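Local atomic coordinates of sensor protein qseC (Escherichia coli, PDB entry 3JZ3), a protein that acts as the ATP-dependent sensor histidine kinase of the QseB/QseC two-component system and activates the flagella regulon by inducing transcription of FlhDC. Residues L54-L59 and L184-R189; Q71-I76 and K110-P115; V100-N105 and V139-N144; L116-L121 and K192-N197; A145-V150 and E209-W214. All coordinates share one frame; numbering follows the deposited sequence.

Contact 1 of 5, residues L54-L59 and L184-R189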
# COMPACT_ATOMS: atom_id res chain seq x y z
N LEU B 54 1.33 -0.36 9.44
CA LEU B 54 2.43 0.57 9.19
C LEU B 54 1.97 2.04 9.19
O LEU B 54 2.55 2.87 9.90
CB LEU B 54 3.13 0.23 7.87
CG LEU B 54 4.34 1.08 7.45
CD1 LEU B 54 5.43 1.09 8.52
CD2 LEU B 54 4.90 0.57 6.12
N VAL B 55 0.94 2.34 8.40
CA VAL B 55 0.46 3.71 8.23
C VAL B 55 -0.19 4.23 9.51
O VAL B 55 -0.05 5.41 9.85
CB VAL B 55 -0.48 3.86 7.00
CG1 VAL B 55 -1.08 5.26 6.93
CG2 VAL B 55 0.29 3.56 5.71
N ASP B 56 -0.89 3.35 10.23
CA ASP B 56 -1.43 3.68 11.55
C ASP B 56 -0.32 4.13 12.50
O ASP B 56 -0.45 5.17 13.14
CB ASP B 56 -2.18 2.48 12.15
CG ASP B 56 -2.85 2.81 13.48
OD1 ASP B 56 -3.29 3.97 13.68
OD2 ASP B 56 -2.95 1.90 14.33
N GLN B 57 0.75 3.34 12.58
CA GLN B 57 1.89 3.67 13.43
C GLN B 57 2.50 5.00 13.02
O GLN B 57 2.74 5.86 13.86
CB GLN B 57 2.93 2.56 13.40
CG GLN B 57 4.13 2.81 14.32
CD GLN B 57 5.04 1.60 14.45
OE1 GLN B 57 5.22 0.82 13.51
NE2 GLN B 57 5.63 1.45 15.63
N LEU B 58 2.72 5.18 11.72
CA LEU B 58 3.33 6.41 11.20
C LEU B 58 2.45 7.65 11.43
O LEU B 58 2.98 8.74 11.67
CB LEU B 58 3.70 6.27 9.72
CG LEU B 58 4.81 5.27 9.37
CD1 LEU B 58 5.03 5.24 7.86
CD2 LEU B 58 6.11 5.59 10.09
N LEU B 59 1.13 7.47 11.36
CA LEU B 59 0.19 8.56 11.65
C LEU B 59 0.30 9.01 13.10
O LEU B 59 0.36 10.21 13.38
CB LEU B 59 -1.26 8.13 11.36
CG LEU B 59 -1.82 8.26 9.94
CD1 LEU B 59 -3.20 7.65 9.90
CD2 LEU B 59 -1.87 9.71 9.47
N LEU B 184 -9.10 -2.44 15.02
CA LEU B 184 -9.14 -1.47 13.92
C LEU B 184 -9.59 -0.09 14.42
O LEU B 184 -10.77 0.27 14.34
CB LEU B 184 -10.03 -1.98 12.78
CG LEU B 184 -9.52 -3.06 11.81
CD1 LEU B 184 -9.10 -4.38 12.49
CD2 LEU B 184 -10.56 -3.34 10.74
N SER B 185 -8.62 0.66 14.94
CA SER B 185 -8.84 2.00 15.47
C SER B 185 -8.14 3.04 14.59
O SER B 185 -8.14 4.23 14.91
CB SER B 185 -8.33 2.09 16.90
OG SER B 185 -6.94 1.85 16.96
N ILE B 186 -7.53 2.57 13.50
CA ILE B 186 -7.00 3.45 12.46
C ILE B 186 -8.18 4.12 11.76
O ILE B 186 -8.08 5.26 11.30
CB ILE B 186 -6.12 2.68 11.44
CG1 ILE B 186 -5.29 3.67 10.60
CG2 ILE B 186 -6.96 1.74 10.57
CD1 ILE B 186 -4.53 3.05 9.42
N VAL B 187 -9.30 3.40 11.71
CA VAL B 187 -10.57 3.91 11.19
C VAL B 187 -10.95 5.16 11.98
O VAL B 187 -11.26 6.19 11.39
CB VAL B 187 -11.68 2.84 11.27
CG1 VAL B 187 -13.04 3.43 10.88
CG2 VAL B 187 -11.35 1.65 10.36
N GLN B 188 -10.91 5.07 13.31
CA GLN B 188 -11.19 6.21 14.17
C GLN B 188 -10.19 7.36 13.96
O GLN B 188 -10.57 8.52 13.97
CB GLN B 188 -11.22 5.79 15.64
N ARG B 189 -8.92 7.01 13.76
CA ARG B 189 -7.85 8.00 13.61
C ARG B 189 -7.92 8.74 12.28
O ARG B 189 -7.83 9.97 12.24
CB ARG B 189 -6.48 7.32 13.79
CG ARG B 189 -5.29 8.27 13.81
CD ARG B 189 -4.00 7.55 14.22
NE ARG B 189 -3.87 7.41 15.67
CZ ARG B 189 -4.16 6.32 16.37
NH1 ARG B 189 -4.61 5.22 15.76
NH2 ARG B 189 -4.00 6.31 17.68
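Helix 42-61, which belongs to the HisKA (phospho-acceptor) part of the histidine kinase, meets the first turn of helix 186-193 of the ATPase part, so this contact joins the two functional halves of the cytoplasmic kinase. Asp56 is the central side chain. Asp56 CB packs against the end of Ile186, 3.6 Å from Ile186 CD1, and the two side chains slide past each other in opposite directions. With CG anti to the backbone N (chi1 -175°), the carboxylate passes alongside the isoleucine stem, Asp56 CG lying 3.9 Å from Ile186 CB. At the tip, Asp56 OD1 forms a salt bridge with Arg189 NH1 at 2.8 Å, whereas OD2 of Asp56 stays 4.0 Å from the same NH1. With one short O-N pair and the carboxylate and guanidinium planes 45° apart, this is a single-pronged salt bridge. Arg189 reaches the carboxylate through a bend at chi3 (-83°). Val55, on the buried side of helix 42-61, also touches Leu117 of helix 115-131 and Leu58 of the second subunit, so the dimer interface lies close by. Nearer the arginine backbone, Arg189 CD rests 4.0 Å from Leu59 CB.

Contact 2 of 5, residues Q71-I76 and K110-P115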
# COMPACT_ATOMS: atom_id res chain seq x y z
N GLN B 71 0.40 15.59 1.67
CA GLN B 71 0.53 15.43 0.22
C GLN B 71 -0.78 14.95 -0.38
O GLN B 71 -1.47 14.12 0.21
CB GLN B 71 1.64 14.42 -0.11
CG GLN B 71 3.05 14.82 0.30
CD GLN B 71 3.68 15.84 -0.62
OE1 GLN B 71 3.34 17.03 -0.58
NE2 GLN B 71 4.62 15.40 -1.45
N ASP B 72 -1.10 15.48 -1.56
CA ASP B 72 -2.21 15.01 -2.40
C ASP B 72 -3.60 15.12 -1.77
O ASP B 72 -4.51 14.38 -2.15
CB ASP B 72 -1.94 13.58 -2.90
CG ASP B 72 -0.65 13.47 -3.69
OD1 ASP B 72 -0.54 14.13 -4.75
OD2 ASP B 72 0.25 12.72 -3.26
N VAL B 73 -3.77 16.03 -0.82
CA VAL B 73 -5.09 16.33 -0.28
C VAL B 73 -5.93 17.03 -1.35
O VAL B 73 -5.50 18.01 -1.95
CB VAL B 73 -5.01 17.19 1.01
CG1 VAL B 73 -6.35 17.82 1.33
CG2 VAL B 73 -4.54 16.33 2.17
N ALA B 74 -7.12 16.49 -1.59
CA ALA B 74 -8.00 16.98 -2.64
C ALA B 74 -9.47 16.77 -2.28
O ALA B 74 -9.79 16.25 -1.21
CB ALA B 74 -7.66 16.29 -3.96
N GLU B 75 -10.36 17.19 -3.18
CA GLU B 75 -11.78 16.92 -3.02
C GLU B 75 -12.05 15.51 -3.53
O GLU B 75 -11.80 15.20 -4.70
CB GLU B 75 -12.62 17.95 -3.78
CG GLU B 75 -12.51 19.39 -3.24
CD GLU B 75 -12.90 19.52 -1.78
OE1 GLU B 75 -13.98 19.03 -1.39
OE2 GLU B 75 -12.11 20.11 -1.01
N ILE B 76 -12.53 14.65 -2.64
CA ILE B 76 -12.72 13.24 -2.96
C ILE B 76 -14.19 12.93 -3.24
O ILE B 76 -15.04 13.13 -2.37
CB ILE B 76 -12.16 12.31 -1.84
CG1 ILE B 76 -10.74 12.72 -1.41
CG2 ILE B 76 -12.21 10.83 -2.27
CD1 ILE B 76 -9.73 12.85 -2.55
N LYS B 110 -18.67 15.21 -2.29
CA LYS B 110 -17.22 15.40 -2.26
C LYS B 110 -16.75 15.83 -0.88
O LYS B 110 -17.32 16.75 -0.28
CB LYS B 110 -16.78 16.42 -3.31
CG LYS B 110 -17.10 16.04 -4.75
CD LYS B 110 -16.39 16.96 -5.73
CE LYS B 110 -16.82 16.70 -7.17
NZ LYS B 110 -18.20 17.21 -7.45
N ARG B 111 -15.72 15.16 -0.37
CA ARG B 111 -15.10 15.54 0.90
C ARG B 111 -13.63 15.85 0.69
O ARG B 111 -12.97 15.27 -0.18
CB ARG B 111 -15.25 14.43 1.94
CG ARG B 111 -16.63 14.35 2.58
CD ARG B 111 -16.94 15.58 3.43
NE ARG B 111 -16.14 15.64 4.66
CZ ARG B 111 -16.33 16.54 5.63
NH1 ARG B 111 -17.29 17.45 5.52
NH2 ARG B 111 -15.56 16.51 6.71
N THR B 112 -13.12 16.78 1.49
CA THR B 112 -11.71 17.11 1.47
C THR B 112 -10.96 16.02 2.22
O THR B 112 -11.27 15.73 3.38
CB THR B 112 -11.44 18.50 2.10
OG1 THR B 112 -12.27 19.48 1.45
CG2 THR B 112 -9.98 18.91 1.94
N GLY B 113 -10.00 15.40 1.56
CA GLY B 113 -9.24 14.33 2.19
C GLY B 113 -8.05 13.82 1.42
O GLY B 113 -7.82 14.21 0.27
N GLN B 114 -7.29 12.96 2.08
CA GLN B 114 -6.19 12.24 1.46
C GLN B 114 -6.74 10.89 0.96
O GLN B 114 -7.22 10.08 1.76
CB GLN B 114 -5.03 12.14 2.47
CG GLN B 114 -4.07 10.95 2.35
CD GLN B 114 -3.44 10.79 0.99
OE1 GLN B 114 -3.80 9.89 0.25
NE2 GLN B 114 -2.50 11.65 0.65
N PRO B 115 -6.69 10.67 -0.37
CA PRO B 115 -7.32 9.53 -1.05
C PRO B 115 -6.89 8.15 -0.54
O PRO B 115 -7.74 7.28 -0.35
CB PRO B 115 -6.87 9.70 -2.51
CG PRO B 115 -6.51 11.13 -2.65
CD PRO B 115 -6.00 11.56 -1.31
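Backbone hydrogen bonds define an antiparallel two-stranded ladder between strands 74-77 and 110-113, whose short axes run at 140°. This small sheet is separate from the five-stranded sheet of the ATPase domain and lies at the start of helix 115-131. Ala74 and Gly113 form one hydrogen-bonded pair, Ala74 N to Gly113 O at 3.0 Å and Gly113 N to Ala74 O at 2.9 Å. Ile76 and Arg111 form the next, Ile76 N 2.6 Å from Arg111 O and nearly straight at 169°. The non-hydrogen-bonded pair between them, Glu75 and Thr112, adds a side-chain bond. Thr112 OG1 donates to the syn lone pair of Glu75 OE2 at 2.5 Å; with CG beside its own backbone N, the glutamate chain bends at chi2 (-58°) to bring OE2 there. Apolar contacts flank the ladder: Val73 CG1 lies 3.8 Å from Thr112 CG2, and the Ile76 side chain crosses Pro115 at about a right angle, its CD1 3.7 Å from Pro115 CG. Asp72 makes a salt bridge with Arg53 of the second subunit. Gln114 OE1 caps helix 115-131 at Leu116 N, Arg111 binds the carbonyl of His194 just beyond helix 186-193, and strand 74-77 leads into helix 78-95.

Contact 3 of 5, residues V100-N105 and V139-N144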
# COMPACT_ATOMS: atom_id res chain seq x y z
N VAL B 100 -21.81 -8.51 -1.87
CA VAL B 100 -21.61 -7.11 -1.48
C VAL B 100 -22.55 -6.20 -2.27
O VAL B 100 -22.47 -6.12 -3.50
CB VAL B 100 -20.14 -6.66 -1.64
CG1 VAL B 100 -19.95 -5.23 -1.14
CG2 VAL B 100 -19.20 -7.60 -0.89
N ARG B 101 -23.43 -5.52 -1.55
CA ARG B 101 -24.43 -4.65 -2.16
C ARG B 101 -24.06 -3.20 -1.90
O ARG B 101 -23.93 -2.78 -0.75
CB ARG B 101 -25.81 -4.96 -1.59
CG ARG B 101 -26.91 -3.98 -2.00
CD ARG B 101 -28.21 -4.23 -1.24
NE ARG B 101 -28.76 -5.55 -1.54
CZ ARG B 101 -29.35 -6.35 -0.65
NH1 ARG B 101 -29.47 -5.99 0.62
NH2 ARG B 101 -29.81 -7.54 -1.04
N LEU B 102 -23.89 -2.45 -2.99
CA LEU B 102 -23.63 -1.02 -2.90
C LEU B 102 -24.87 -0.20 -3.25
O LEU B 102 -25.37 -0.27 -4.38
CB LEU B 102 -22.45 -0.61 -3.78
CG LEU B 102 -22.09 0.88 -3.80
CD1 LEU B 102 -21.51 1.33 -2.47
CD2 LEU B 102 -21.13 1.17 -4.94
N THR B 103 -25.36 0.55 -2.28
CA THR B 103 -26.51 1.44 -2.46
C THR B 103 -26.03 2.88 -2.41
O THR B 103 -25.29 3.27 -1.51
CB THR B 103 -27.58 1.20 -1.37
OG1 THR B 103 -28.01 -0.17 -1.41
CG2 THR B 103 -28.78 2.10 -1.57
N LEU B 104 -26.44 3.68 -3.40
CA LEU B 104 -26.05 5.08 -3.46
C LEU B 104 -27.28 5.97 -3.40
O LEU B 104 -28.00 6.13 -4.39
CB LEU B 104 -25.24 5.35 -4.73
CG LEU B 104 -24.00 4.48 -4.98
CD1 LEU B 104 -23.60 4.53 -6.44
CD2 LEU B 104 -22.83 4.89 -4.08
N ASN B 105 -27.52 6.53 -2.21
CA ASN B 105 -28.67 7.41 -1.98
C ASN B 105 -28.39 8.84 -2.38
O ASN B 105 -29.29 9.57 -2.77
CB ASN B 105 -29.11 7.34 -0.52
CG ASN B 105 -29.79 6.03 -0.17
OD1 ASN B 105 -30.53 5.47 -0.98
ND2 ASN B 105 -29.54 5.52 1.03
N VAL B 139 -23.46 -8.20 2.60
CA VAL B 139 -22.83 -7.00 3.15
C VAL B 139 -23.42 -5.76 2.47
O VAL B 139 -23.40 -5.65 1.25
CB VAL B 139 -21.29 -7.01 2.98
CG1 VAL B 139 -20.68 -5.70 3.47
CG2 VAL B 139 -20.68 -8.20 3.71
N ASP B 140 -23.96 -4.85 3.28
CA ASP B 140 -24.57 -3.62 2.77
C ASP B 140 -23.65 -2.41 2.93
O ASP B 140 -23.31 -2.02 4.05
CB ASP B 140 -25.90 -3.35 3.49
CG ASP B 140 -26.98 -4.32 3.10
OD1 ASP B 140 -27.30 -4.40 1.89
OD2 ASP B 140 -27.52 -5.01 3.99
N VAL B 141 -23.28 -1.82 1.79
CA VAL B 141 -22.53 -0.56 1.78
C VAL B 141 -23.44 0.53 1.23
O VAL B 141 -23.92 0.44 0.10
CB VAL B 141 -21.23 -0.66 0.93
CG1 VAL B 141 -20.41 0.62 1.05
CG2 VAL B 141 -20.40 -1.85 1.36
N THR B 142 -23.66 1.57 2.03
CA THR B 142 -24.61 2.62 1.68
C THR B 142 -23.98 4.00 1.79
O THR B 142 -23.38 4.34 2.81
CB THR B 142 -25.86 2.56 2.60
OG1 THR B 142 -26.47 1.27 2.50
CG2 THR B 142 -26.89 3.62 2.21
N LEU B 143 -24.12 4.80 0.74
CA LEU B 143 -23.68 6.19 0.78
C LEU B 143 -24.88 7.12 0.90
O LEU B 143 -25.76 7.12 0.03
CB LEU B 143 -22.86 6.53 -0.46
CG LEU B 143 -22.42 7.99 -0.64
CD1 LEU B 143 -21.50 8.46 0.50
CD2 LEU B 143 -21.76 8.18 -1.99
N ASN B 144 -24.90 7.89 1.98
CA ASN B 144 -25.92 8.92 2.20
C ASN B 144 -25.28 10.31 2.10
O ASN B 144 -24.06 10.43 1.96
CB ASN B 144 -26.59 8.71 3.56
CG ASN B 144 -27.29 7.37 3.65
OD1 ASN B 144 -28.16 7.06 2.84
ND2 ASN B 144 -26.92 6.56 4.64
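Val141 O is gripped twice from the neighbouring strand: Thr103 N donates to it at 2.8 Å, nearly along the C=O axis, and Leu102 CA adds a CA-H...O contact at 3.3 Å. Thr103 O is held likewise, by Leu143 N at 3.0 Å and by Thr142 CA. These alternating bonds give a parallel ladder in exact register, Val100 beside Val139 through to Leu104 beside Leu143, with the strand axes only 18° apart. Such an edge pair belongs to the mixed sheet of the Bergerat-type (GHKL) ATPase fold, with strand 99-104 an outer strand of this chain. Val141 contacts Leu126 of helix 115-131, and Leu143 meets Leu82 of helix 78-95, so Val100, Leu102, Val141 and Leu143 face the helical layer. On this face the Leu102 and Val141 side chains cross obliquely, Leu102 CD1 3.8 Å from Val141 CG1. On the other face, Arg101 and Asp140 lie side by side; Arg101 NH1 forms a salt bridge with the syn lone pair of Asp140 OD1 at 3.0 Å, bent to 135°, the oxygen tilted out of the guanidinium plane. At the end, the amides of Asn105 and Asn144 are nearly coplanar, and Asn105 ND2 donates to Asn144 OD1 at 2.7 Å.

Contact 4 of 5, residues L116-L121 and K192-N197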
# COMPACT_ATOMS: atom_id res chain seq x y z
N LEU B 116 -5.59 7.96 -0.34
CA LEU B 116 -5.07 6.68 0.13
C LEU B 116 -5.54 6.35 1.53
O LEU B 116 -5.91 5.21 1.82
CB LEU B 116 -3.55 6.65 0.05
CG LEU B 116 -2.89 6.13 -1.23
CD1 LEU B 116 -3.42 6.78 -2.52
CD2 LEU B 116 -1.40 6.33 -1.12
N LEU B 117 -5.53 7.36 2.40
CA LEU B 117 -6.01 7.20 3.76
C LEU B 117 -7.50 6.87 3.80
O LEU B 117 -7.93 5.99 4.55
CB LEU B 117 -5.70 8.43 4.62
CG LEU B 117 -4.22 8.73 4.91
CD1 LEU B 117 -4.10 9.88 5.90
CD2 LEU B 117 -3.46 7.51 5.43
N LEU B 118 -8.29 7.55 2.97
CA LEU B 118 -9.74 7.28 2.94
C LEU B 118 -10.03 5.90 2.36
O LEU B 118 -10.98 5.24 2.77
CB LEU B 118 -10.50 8.36 2.17
CG LEU B 118 -10.73 9.67 2.92
CD1 LEU B 118 -11.64 10.58 2.10
CD2 LEU B 118 -11.32 9.44 4.32
N SER B 119 -9.19 5.49 1.42
CA SER B 119 -9.27 4.17 0.82
C SER B 119 -8.99 3.09 1.87
O SER B 119 -9.67 2.07 1.92
CB SER B 119 -8.31 4.07 -0.36
OG SER B 119 -8.28 2.76 -0.89
N LEU B 120 -7.98 3.34 2.71
CA LEU B 120 -7.63 2.44 3.82
C LEU B 120 -8.75 2.32 4.84
O LEU B 120 -9.09 1.22 5.26
CB LEU B 120 -6.36 2.92 4.53
CG LEU B 120 -5.00 2.57 3.94
CD1 LEU B 120 -3.90 3.27 4.72
CD2 LEU B 120 -4.78 1.06 3.93
N LEU B 121 -9.31 3.46 5.24
CA LEU B 121 -10.45 3.50 6.15
C LEU B 121 -11.59 2.62 5.64
O LEU B 121 -12.05 1.71 6.34
CB LEU B 121 -10.95 4.94 6.33
CG LEU B 121 -12.02 5.21 7.39
CD1 LEU B 121 -12.06 6.69 7.73
CD2 LEU B 121 -13.40 4.74 6.94
N LYS B 192 -11.10 10.96 12.25
CA LYS B 192 -10.89 12.16 13.06
C LYS B 192 -10.03 13.19 12.33
O LYS B 192 -10.29 14.39 12.41
CB LYS B 192 -10.25 11.80 14.41
N LEU B 193 -9.02 12.71 11.62
CA LEU B 193 -8.17 13.57 10.80
C LEU B 193 -8.96 14.27 9.70
O LEU B 193 -8.66 15.41 9.35
CB LEU B 193 -7.02 12.74 10.21
CG LEU B 193 -5.97 13.39 9.30
CD1 LEU B 193 -5.09 14.37 10.06
CD2 LEU B 193 -5.12 12.32 8.65
N HIS B 194 -9.98 13.59 9.17
CA HIS B 194 -10.82 14.13 8.10
C HIS B 194 -12.05 14.88 8.60
O HIS B 194 -12.93 15.25 7.82
CB HIS B 194 -11.26 12.99 7.18
CG HIS B 194 -10.16 12.45 6.32
ND1 HIS B 194 -9.28 11.49 6.77
CD2 HIS B 194 -9.81 12.73 5.05
CE1 HIS B 194 -8.42 11.21 5.81
NE2 HIS B 194 -8.72 11.94 4.75
N GLY B 195 -12.13 15.09 9.92
CA GLY B 195 -13.29 15.75 10.52
C GLY B 195 -14.53 14.88 10.48
O GLY B 195 -15.65 15.39 10.38
N MSE B 196 -14.33 13.57 10.56
CA MSE B 196 -15.42 12.61 10.49
C MSE B 196 -15.56 11.88 11.81
O MSE B 196 -14.60 11.76 12.57
CB MSE B 196 -15.18 11.59 9.37
CG MSE B 196 -15.14 12.17 7.96
SE MSE B 196 -14.63 10.83 6.62
CE MSE B 196 -14.64 11.98 5.03
N ASN B 197 -16.77 11.40 12.08
CA ASN B 197 -17.06 10.60 13.26
C ASN B 197 -17.34 9.18 12.81
O ASN B 197 -17.93 8.97 11.75
CB ASN B 197 -18.27 11.18 14.00
CG ASN B 197 -18.54 10.50 15.33
OD1 ASN B 197 -18.86 9.31 15.40
ND2 ASN B 197 -18.45 11.27 16.41
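Tight packing is concentrated on the His194 imidazole. Leu118 and His194 reach toward each other tip to tip, so that Leu118 CD2 stands 3.5 Å from the His194 ring centroid, only 5° off the normal: a CH-pi contact square over one face. Leu118 CG adds a second touch, 3.5 Å from His194 NE2. Leu117, one residue earlier on helix 115-131, comes to the ring edge instead, its CB 4.1 Å from His194 CE1. The Leu117 and Leu193 side chains cross at about a right angle, Leu117 CD1 3.8 Å from Leu193 CD2. Two hydrogen bonds fix the ring's rotation, ND1 to Ile190 O and NE2 to Gln114 N; this pattern is consistent with a neutral imidazole protonated at ND1. Packing is looser toward selenomethionine Met196, whose CE lies 4.2 Å from Leu118 CD2, and the chain turns to solvent at Gly195. With positive phi, Gly195 is the C-prime residue of a Schellman motif, in which Met196 N bonds to Ala191 O and Gly195 N to Lys192 O. Both helices belong to the ATPase domain and pack together on its sheet, with Val55 of helix 42-61 touching Leu117 and Val212 of strand 208-213 touching Met196.

Contact 5 of 5, residues A145-V150 and E209-W214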
# COMPACT_ATOMS: atom_id res chain seq x y z
N ALA B 145 -26.11 11.35 2.18
CA ALA B 145 -25.64 12.75 2.03
C ALA B 145 -24.49 13.12 2.97
O ALA B 145 -23.51 13.73 2.54
CB ALA B 145 -26.81 13.72 2.19
N ASP B 146 -24.61 12.74 4.24
CA ASP B 146 -23.64 13.13 5.26
C ASP B 146 -23.05 11.95 6.04
O ASP B 146 -22.48 12.13 7.12
CB ASP B 146 -24.27 14.15 6.22
CG ASP B 146 -25.48 13.60 6.95
OD1 ASP B 146 -25.94 12.47 6.64
OD2 ASP B 146 -25.99 14.31 7.84
N ASN B 147 -23.19 10.75 5.49
CA ASN B 147 -22.63 9.54 6.08
C ASN B 147 -22.58 8.39 5.07
O ASN B 147 -23.31 8.39 4.09
CB ASN B 147 -23.42 9.10 7.31
CG ASN B 147 -24.84 8.68 6.97
OD1 ASN B 147 -25.12 7.49 6.78
ND2 ASN B 147 -25.75 9.65 6.88
N PHE B 148 -21.70 7.43 5.32
CA PHE B 148 -21.83 6.12 4.68
C PHE B 148 -21.87 5.02 5.74
O PHE B 148 -21.38 5.20 6.85
CB PHE B 148 -20.80 5.87 3.57
CG PHE B 148 -19.38 5.73 4.04
CD1 PHE B 148 -18.87 4.49 4.41
CD2 PHE B 148 -18.53 6.83 4.06
CE1 PHE B 148 -17.55 4.35 4.84
CE2 PHE B 148 -17.20 6.71 4.48
CZ PHE B 148 -16.71 5.47 4.87
N ILE B 149 -22.49 3.90 5.39
CA ILE B 149 -22.68 2.80 6.33
C ILE B 149 -22.19 1.49 5.72
O ILE B 149 -22.49 1.18 4.57
CB ILE B 149 -24.17 2.63 6.74
CG1 ILE B 149 -24.70 3.89 7.43
CG2 ILE B 149 -24.35 1.41 7.65
CD1 ILE B 149 -26.23 4.02 7.44
N VAL B 150 -21.42 0.75 6.51
CA VAL B 150 -21.04 -0.62 6.17
C VAL B 150 -21.70 -1.53 7.22
O VAL B 150 -21.55 -1.31 8.42
CB VAL B 150 -19.51 -0.81 6.13
CG1 VAL B 150 -19.15 -2.21 5.65
CG2 VAL B 150 -18.86 0.24 5.24
N GLU B 209 -22.71 -3.06 12.49
CA GLU B 209 -22.87 -1.83 11.72
C GLU B 209 -21.79 -0.81 12.06
O GLU B 209 -21.45 -0.60 13.23
CB GLU B 209 -24.26 -1.23 11.97
CG GLU B 209 -24.56 0.05 11.19
CD GLU B 209 -25.80 0.77 11.68
OE1 GLU B 209 -26.84 0.10 11.89
OE2 GLU B 209 -25.75 2.01 11.84
N ALA B 210 -21.24 -0.18 11.02
CA ALA B 210 -20.31 0.93 11.17
C ALA B 210 -20.81 2.10 10.33
O ALA B 210 -21.15 1.93 9.16
CB ALA B 210 -18.91 0.52 10.74
N LYS B 211 -20.86 3.28 10.94
CA LYS B 211 -21.33 4.48 10.26
C LYS B 211 -20.32 5.61 10.35
O LYS B 211 -19.97 6.06 11.44
CB LYS B 211 -22.68 4.94 10.82
CG LYS B 211 -23.22 6.23 10.21
CD LYS B 211 -24.17 6.96 11.15
CE LYS B 211 -25.57 6.36 11.12
NZ LYS B 211 -26.44 6.94 12.18
N VAL B 212 -19.87 6.08 9.19
CA VAL B 212 -18.94 7.19 9.12
C VAL B 212 -19.71 8.44 8.74
O VAL B 212 -20.25 8.54 7.63
CB VAL B 212 -17.78 6.92 8.13
CG1 VAL B 212 -16.82 8.11 8.08
CG2 VAL B 212 -17.03 5.65 8.52
N SER B 213 -19.78 9.40 9.66
CA SER B 213 -20.52 10.62 9.43
C SER B 213 -19.62 11.85 9.39
O SER B 213 -18.54 11.86 10.00
CB SER B 213 -21.61 10.80 10.49
OG SER B 213 -21.04 10.80 11.79
N TRP B 214 -20.07 12.86 8.67
CA TRP B 214 -19.39 14.16 8.60
C TRP B 214 -20.46 15.25 8.56
O TRP B 214 -21.65 14.96 8.42
CB TRP B 214 -18.50 14.24 7.36
CG TRP B 214 -19.24 13.93 6.10
CD1 TRP B 214 -19.93 14.81 5.32
CD2 TRP B 214 -19.40 12.64 5.50
NE1 TRP B 214 -20.49 14.16 4.25
CE2 TRP B 214 -20.19 12.82 4.34
CE3 TRP B 214 -18.95 11.36 5.82
CZ2 TRP B 214 -20.54 11.76 3.50
CZ3 TRP B 214 -19.30 10.31 4.98
CH2 TRP B 214 -20.08 10.52 3.84
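Crowded first torsions set up the aromatic part of this contact: Phe148 (chi1 68°) and Trp214 (chi1 54°) both hold CG between the backbone N and the carbonyl carbon, which brings each ring back across the partner strand. The two segments are neighbouring antiparallel strands, 147-151 and 208-213, inside the mixed sheet of the Bergerat-type ATPase domain. Backbone bonds fix the register. Phe148 and Val212 exchange two bonds, Phe148 N to Val212 O and Val212 N to Phe148 O, both 2.9 Å, and Val150 with Ala210 repeats the pattern. Trp214 N extends the ladder by donating to Asp146 O at 3.0 Å, from above the carbonyl plane. On the side of Phe148 and Val212, the valine lies against one face of the phenyl ring, its CB 3.9 Å from the centroid and displaced toward the rim, a CH-pi contact made as the two side chains run side by side. Helix 115-131 covers this side of the sheet, through Val122 on Phe148 and Leu125 on Val212. The other face is mixed: Ile149 and Lys211 lie side by side with Ile149 CG1 3.9 Å from Lys211 CG, and Asn147 ND2 donates within its own segment to Asp146 OD1. Trp214 closes the end of the strand pair. Its indole lies flat against the backbone linking Asp146 and Asn147, with Asp146 C 3.4 Å above the ring centre, while the Phe148 side chain crosses that of Trp214 at about a right angle. At the edge of the indole, in its plane, Phe148 CD2 stands 3.7 Å from Trp214 CZ3.

In the fold
From the N-terminal side, helix 42-61 opens contact 1, whose long loop closes only at helix 186-193 and encloses contacts 2 and 3. Strand 74-77 opens contact 2; contact 3 opens at strand 99-104 before contact 2 closes at 110-115, so these two cross. Helix 115-131 then opens contact 4, in series after contact 2 and crossing contact 3, closed at strand 138-143. Contact 5 begins at once on the adjoining strand, in series with contact 3 and bonded to it. Contact 1 closes next, crossing contacts 4 and 5; contact 4 follows, crossing contact 5, which closes last. Contacts 1, 2 and 4 tie the helices and small sheet near the second subunit, while contacts 3 and 5 build the main sheet.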